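Local coordinates for peroxisomal fatty acid beta-oxidation multifunctional protein MFP2 (Arabidopsis thaliana, PDB 2WTB) that catalyses the hydration of long-chain enoyl-CoA and the NAD-dependent dehydrogenation of 3-hydroxyacyl-CoA in peroxisomal fatty acid beta-oxidation, at residues 503-508 with 629-634; 507-512 with 534-539. All coordinates share one frame; numbering follows the deposited sequence.

Interaction 1: 503-508 with 629-634; sequences FPYTQA and EMTFFP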
loop_
_atom_site.group_PDB
_atom_site.type_symbol
_atom_site.label_atom_id
_atom_site.label_comp_id
_atom_site.label_asym_id
_atom_site.label_seq_id
_atom_site.Cartn_x
_atom_site.Cartn_y
_atom_site.Cartn_z
ATOM N N PHE A 503 -1.772 10.568 18.607
ATOM C CA PHE A 503 -1.842 10.587 20.064
ATOM C C PHE A 503 -3.117 11.266 20.583
ATOM O O PHE A 503 -3.663 10.846 21.602
ATOM C CB PHE A 503 -0.568 11.169 20.701
ATOM C CG PHE A 503 -0.615 12.653 20.942
ATOM C CD1 PHE A 503 -1.397 13.183 21.958
ATOM C CD2 PHE A 503 0.151 13.516 20.175
ATOM C CE1 PHE A 503 -1.434 14.546 22.185
ATOM C CE2 PHE A 503 0.121 14.880 20.398
ATOM C CZ PHE A 503 -0.672 15.396 21.405
ATOM N N PRO A 504 -3.600 12.310 19.881
ATOM C CA PRO A 504 -4.862 12.953 20.274
ATOM C C PRO A 504 -6.061 12.029 20.064
ATOM O O PRO A 504 -7.043 12.103 20.802
ATOM C CB PRO A 504 -4.957 14.153 19.324
ATOM C CG PRO A 504 -3.566 14.384 18.848
ATOM C CD PRO A 504 -2.953 13.025 18.768
ATOM N N TYR A 505 -5.967 11.178 19.048
ATOM C CA TYR A 505 -6.987 10.188 18.720
ATOM C C TYR A 505 -7.549 9.502 19.961
ATOM O O TYR A 505 -8.735 9.628 20.269
ATOM C CB TYR A 505 -6.364 9.155 17.784
ATOM C CG TYR A 505 -7.271 8.059 17.281
ATOM C CD1 TYR A 505 -8.366 8.344 16.477
ATOM C CD2 TYR A 505 -6.994 6.729 17.564
ATOM C CE1 TYR A 505 -9.179 7.333 15.997
ATOM C CE2 TYR A 505 -7.796 5.714 17.089
ATOM C CZ TYR A 505 -8.886 6.019 16.306
ATOM O OH TYR A 505 -9.681 5.002 15.835
ATOM N N THR A 506 -6.691 8.780 20.673
ATOM C CA THR A 506 -7.107 8.041 21.861
ATOM C C THR A 506 -7.554 8.940 23.015
ATOM O O THR A 506 -8.477 8.598 23.752
ATOM C CB THR A 506 -5.995 7.093 22.345
ATOM O OG1 THR A 506 -6.042 5.883 21.581
ATOM C CG2 THR A 506 -6.177 6.759 23.815
ATOM N N GLN A 507 -6.902 10.086 23.173
ATOM C CA GLN A 507 -7.231 10.990 24.270
ATOM C C GLN A 507 -8.572 11.683 24.053
ATOM O O GLN A 507 -9.335 11.878 24.998
ATOM C CB GLN A 507 -6.119 12.020 24.474
ATOM C CG GLN A 507 -4.803 11.413 24.932
ATOM C CD GLN A 507 -3.705 12.446 25.090
ATOM O OE1 GLN A 507 -3.965 13.649 25.086
ATOM N NE2 GLN A 507 -2.467 11.980 25.227
ATOM N N ALA A 508 -8.856 12.052 22.808
ATOM C CA ALA A 508 -10.131 12.680 22.477
ATOM C C ALA A 508 -11.269 11.712 22.757
ATOM O O ALA A 508 -12.327 12.101 23.254
ATOM C CB ALA A 508 -10.151 13.111 21.024
ATOM N N GLU A 629 -15.849 13.257 13.993
ATOM C CA GLU A 629 -15.348 14.620 13.837
ATOM C C GLU A 629 -14.579 15.130 15.053
ATOM O O GLU A 629 -13.623 15.890 14.910
ATOM C CB GLU A 629 -16.481 15.583 13.471
ATOM C CG GLU A 629 -16.935 15.469 12.024
ATOM C CD GLU A 629 -17.678 16.699 11.540
ATOM O OE1 GLU A 629 -18.026 17.556 12.380
ATOM O OE2 GLU A 629 -17.912 16.808 10.316
ATOM N N MET A 630 -14.993 14.712 16.245
ATOM C CA MET A 630 -14.332 15.146 17.472
ATOM C C MET A 630 -13.098 14.299 17.775
ATOM O O MET A 630 -12.268 14.665 18.609
ATOM C CB MET A 630 -15.301 15.106 18.659
ATOM C CG MET A 630 -16.494 16.038 18.525
ATOM S SD MET A 630 -17.403 16.245 20.071
ATOM C CE MET A 630 -16.229 17.202 21.024
ATOM N N THR A 631 -12.979 13.169 17.091
ATOM C CA THR A 631 -11.875 12.252 17.328
ATOM C C THR A 631 -10.777 12.409 16.277
ATOM O O THR A 631 -9.616 12.090 16.529
ATOM C CB THR A 631 -12.369 10.788 17.356
ATOM O OG1 THR A 631 -13.287 10.617 18.441
ATOM C CG2 THR A 631 -11.209 9.826 17.534
ATOM N N PHE A 632 -11.146 12.916 15.105
ATOM C CA PHE A 632 -10.214 12.984 13.982
ATOM C C PHE A 632 -9.737 14.392 13.640
ATOM O O PHE A 632 -8.618 14.574 13.163
ATOM C CB PHE A 632 -10.813 12.312 12.748
ATOM C CG PHE A 632 -10.658 10.826 12.744
ATOM C CD1 PHE A 632 -9.459 10.246 12.375
ATOM C CD2 PHE A 632 -11.703 10.006 13.121
ATOM C CE1 PHE A 632 -9.311 8.875 12.377
ATOM C CE2 PHE A 632 -11.559 8.631 13.122
ATOM C CZ PHE A 632 -10.366 8.066 12.752
ATOM N N PHE A 633 -10.586 15.385 13.878
ATOM C CA PHE A 633 -10.208 16.769 13.620
ATOM C C PHE A 633 -9.015 17.206 14.473
ATOM O O PHE A 633 -8.149 17.938 13.994
ATOM C CB PHE A 633 -11.405 17.705 13.809
ATOM C CG PHE A 633 -12.332 17.744 12.626
ATOM C CD1 PHE A 633 -12.460 16.643 11.794
ATOM C CD2 PHE A 633 -13.084 18.875 12.353
ATOM C CE1 PHE A 633 -13.312 16.674 10.707
ATOM C CE2 PHE A 633 -13.940 18.910 11.268
ATOM C CZ PHE A 633 -14.054 17.809 10.445
ATOM N N PRO A 634 -8.964 16.761 15.739
ATOM C CA PRO A 634 -7.764 17.019 16.544
ATOM C C PRO A 634 -6.527 16.343 15.954
ATOM O O PRO A 634 -5.416 16.841 16.135
ATOM C CB PRO A 634 -8.117 16.403 17.900
ATOM C CG PRO A 634 -9.602 16.458 17.956
ATOM C CD PRO A 634 -10.056 16.196 16.551
#

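Interaction 2: 507-512 with 534-539; sequences QAAMFL and GPFRLC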
loop_
_atom_site.group_PDB
_atom_site.type_symbol
_atom_site.label_atom_id
_atom_site.label_comp_id
_atom_site.label_asym_id
_atom_site.label_seq_id
_atom_site.Cartn_x
_atom_site.Cartn_y
_atom_site.Cartn_z
ATOM N N GLN A 507 -6.902 10.086 23.173
ATOM C CA GLN A 507 -7.231 10.990 24.270
ATOM C C GLN A 507 -8.572 11.683 24.053
ATOM O O GLN A 507 -9.335 11.878 24.998
ATOM C CB GLN A 507 -6.119 12.020 24.474
ATOM C CG GLN A 507 -4.803 11.413 24.932
ATOM C CD GLN A 507 -3.705 12.446 25.090
ATOM O OE1 GLN A 507 -3.965 13.649 25.086
ATOM N NE2 GLN A 507 -2.467 11.980 25.227
ATOM N N ALA A 508 -8.856 12.052 22.808
ATOM C CA ALA A 508 -10.131 12.680 22.477
ATOM C C ALA A 508 -11.269 11.712 22.757
ATOM O O ALA A 508 -12.327 12.101 23.254
ATOM C CB ALA A 508 -10.151 13.111 21.024
ATOM N N ALA A 509 -11.043 10.446 22.430
ATOM C CA ALA A 509 -12.026 9.404 22.675
ATOM C C ALA A 509 -12.312 9.273 24.167
ATOM O O ALA A 509 -13.465 9.337 24.597
ATOM C CB ALA A 509 -11.540 8.082 22.110
ATOM N N MET A 510 -11.255 9.097 24.953
ATOM C CA MET A 510 -11.399 8.886 26.388
ATOM C C MET A 510 -12.008 10.086 27.107
ATOM O O MET A 510 -12.732 9.921 28.086
ATOM C CB MET A 510 -10.062 8.499 27.020
ATOM C CG MET A 510 -9.602 7.101 26.644
ATOM S SD MET A 510 -8.329 6.455 27.741
ATOM C CE MET A 510 -8.074 4.832 27.030
ATOM N N PHE A 511 -11.716 11.290 26.623
ATOM C CA PHE A 511 -12.325 12.489 27.189
ATOM C C PHE A 511 -13.832 12.465 26.968
ATOM O O PHE A 511 -14.604 12.864 27.841
ATOM C CB PHE A 511 -11.730 13.760 26.580
ATOM C CG PHE A 511 -12.529 15.001 26.874
ATOM C CD1 PHE A 511 -13.389 15.531 25.926
ATOM C CD2 PHE A 511 -12.432 15.629 28.106
ATOM C CE1 PHE A 511 -14.132 16.670 26.196
ATOM C CE2 PHE A 511 -13.172 16.769 28.383
ATOM C CZ PHE A 511 -14.022 17.289 27.426
ATOM N N LEU A 512 -14.242 11.997 25.794
ATOM C CA LEU A 512 -15.656 11.870 25.471
ATOM C C LEU A 512 -16.321 10.858 26.397
ATOM O O LEU A 512 -17.452 11.058 26.844
ATOM C CB LEU A 512 -15.835 11.442 24.014
ATOM C CG LEU A 512 -15.440 12.465 22.948
ATOM C CD1 LEU A 512 -15.496 11.843 21.562
ATOM C CD2 LEU A 512 -16.328 13.698 23.025
ATOM N N GLY A 534 -11.595 0.129 16.614
ATOM C CA GLY A 534 -12.049 1.294 17.346
ATOM C C GLY A 534 -10.948 1.790 18.260
ATOM O O GLY A 534 -10.033 1.038 18.585
ATOM N N PRO A 535 -11.028 3.061 18.679
ATOM C CA PRO A 535 -10.022 3.657 19.564
ATOM C C PRO A 535 -9.728 2.773 20.773
ATOM O O PRO A 535 -8.569 2.452 21.034
ATOM C CB PRO A 535 -10.688 4.956 20.016
ATOM C CG PRO A 535 -11.595 5.314 18.897
ATOM C CD PRO A 535 -12.095 4.014 18.331
ATOM N N PHE A 536 -10.772 2.385 21.496
ATOM C CA PHE A 536 -10.613 1.554 22.683
ATOM C C PHE A 536 -10.280 0.116 22.302
ATOM O O PHE A 536 -9.410 -0.514 22.903
ATOM C CB PHE A 536 -11.879 1.607 23.541
ATOM C CG PHE A 536 -12.318 3.003 23.876
ATOM C CD1 PHE A 536 -13.258 3.654 23.094
ATOM C CD2 PHE A 536 -11.777 3.672 24.962
ATOM C CE1 PHE A 536 -13.658 4.943 23.395
ATOM C CE2 PHE A 536 -12.171 4.961 25.266
ATOM C CZ PHE A 536 -13.113 5.596 24.481
ATOM N N ARG A 537 -10.978 -0.394 21.293
ATOM C CA ARG A 537 -10.741 -1.740 20.791
ATOM C C ARG A 537 -9.279 -1.922 20.392
ATOM O O ARG A 537 -8.673 -2.957 20.666
ATOM C CB ARG A 537 -11.668 -2.023 19.606
ATOM C CG ARG A 537 -11.346 -3.278 18.819
ATOM C CD ARG A 537 -11.248 -4.504 19.703
ATOM N NE ARG A 537 -11.369 -5.730 18.921
ATOM C CZ ARG A 537 -10.881 -6.907 19.296
ATOM N NH1 ARG A 537 -10.223 -7.019 20.441
ATOM N NH2 ARG A 537 -11.043 -7.969 18.518
ATOM N N LEU A 538 -8.719 -0.902 19.749
ATOM C CA LEU A 538 -7.316 -0.909 19.353
ATOM C C LEU A 538 -6.414 -0.690 20.562
ATOM O O LEU A 538 -5.295 -1.200 20.619
ATOM C CB LEU A 538 -7.060 0.164 18.288
ATOM C CG LEU A 538 -5.614 0.482 17.894
ATOM C CD1 LEU A 538 -5.530 0.885 16.427
ATOM C CD2 LEU A 538 -5.024 1.564 18.791
ATOM N N CYS A 539 -6.912 0.073 21.529
ATOM C CA CYS A 539 -6.160 0.363 22.743
ATOM C C CYS A 539 -5.903 -0.907 23.550
ATOM O O CYS A 539 -4.865 -1.045 24.196
ATOM C CB CYS A 539 -6.906 1.389 23.598
ATOM S SG CYS A 539 -5.969 2.006 25.009
#

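Interaction 1: 503-508 with 629-634
Segments 503-508 and 629-634 pack as two helices running close to antiparallel, with axes 8.0 Å apart at 154°. The contact is buried and carried by apolar atoms.

The aromatic part centres on Tyr505. Its CG is anti to the backbone N (chi1 -178°), which brings the ring over to the other helix. The CD1 and CE1 atoms of that ring do the touching. CD1 lies 3.4 Å from Thr631 CG2, and CE1 lies 3.5 Å from Phe632 CZ. The Tyr505 and Phe632 side chains run side by side and point the same way. Their planes are turned by 53°, so the pair is oblique. Tyr505 CD1 sits above one face of the Phe632 ring, toward its rim.

The aliphatic part is closer to the backbone. Pro504 and Pro634 meet through their CB atoms, 4.1 Å apart. Each helix is kinked at its proline. Ala508 has only a methyl to offer, and its CB reaches Met630 O at 3.6 Å. This small residue lets the backbones come near, with Ala508 CA 5.5 Å from Thr631 CA.

Thr631 splits its branches. CG2 faces Tyr505, while OG1 bonds back to Ile627 O in its own helix.

Helix 519-529 adds Ile526, which touches Tyr505, Thr631 and Phe632. Helix 680-694 packs on Met630 and Phe633 of helix 624-644.

Interaction 2: 507-512 with 534-539
Phe536 of helix 535-542 reaches across to segment 507-512 and carries most of the contact from its side. Its ring reaches the other helix with its CZ end. CZ lies 3.8 Å from Ala509 CB and also 3.8 Å from Ala509 O, which sits at the ring edge near its plane. Next along the ring, CE2 touches Met510 CG at 3.6 Å, and the two side chains cross obliquely. Ala509 CB also meets Pro535 CB at 3.9 Å. Beyond CG the Met510 chain is extended (chi3 179°). Its methyl CE therefore reaches Cys539 SG, at 4.1 Å, one turn past Pro535.

The helix axes stay 10.5 Å apart at 114°, so side chains bridge most of the distance. Gly534 takes the N-cap position. Asp523 of helix 519-529 holds this helix start: OD1 accepts from Phe536 N and OD2 from Arg537 N. Ile522 of the same helix touches both Pro535 and Phe536. Ile568 of helix 567-572 packs on Met510 and Cys539.

Both segments belong to the all-helical C-terminal part of the 3-hydroxyacyl-CoA dehydrogenase family. Steeply crossed helices here join helix 498-514 to helix 535-542, with helix 519-529 bonded to the start of the latter.

After strand 486-491 the chain enters helix 498-514, which serves both contacts. Interaction 2 closes first, over 21 residues that include helix 519-529. Interaction 1 closes only after 120 residues, when helix 624-644 comes back. The shorter loop lies wholly within the longer one, and the two contacts share Gln507 and Ala508. The two contacts touch. Tyr505 OH packs on Pro535 CD at 3.6 Å, and Leu512 CD1 lies 4.0 Å from Thr631 OG1. Helix 498-514 thus ties helix 535-542, close in sequence, and helix 624-644, far along the chain, into one helical body. Ile526 of helix 519-529 touches both Tyr505 and Pro535.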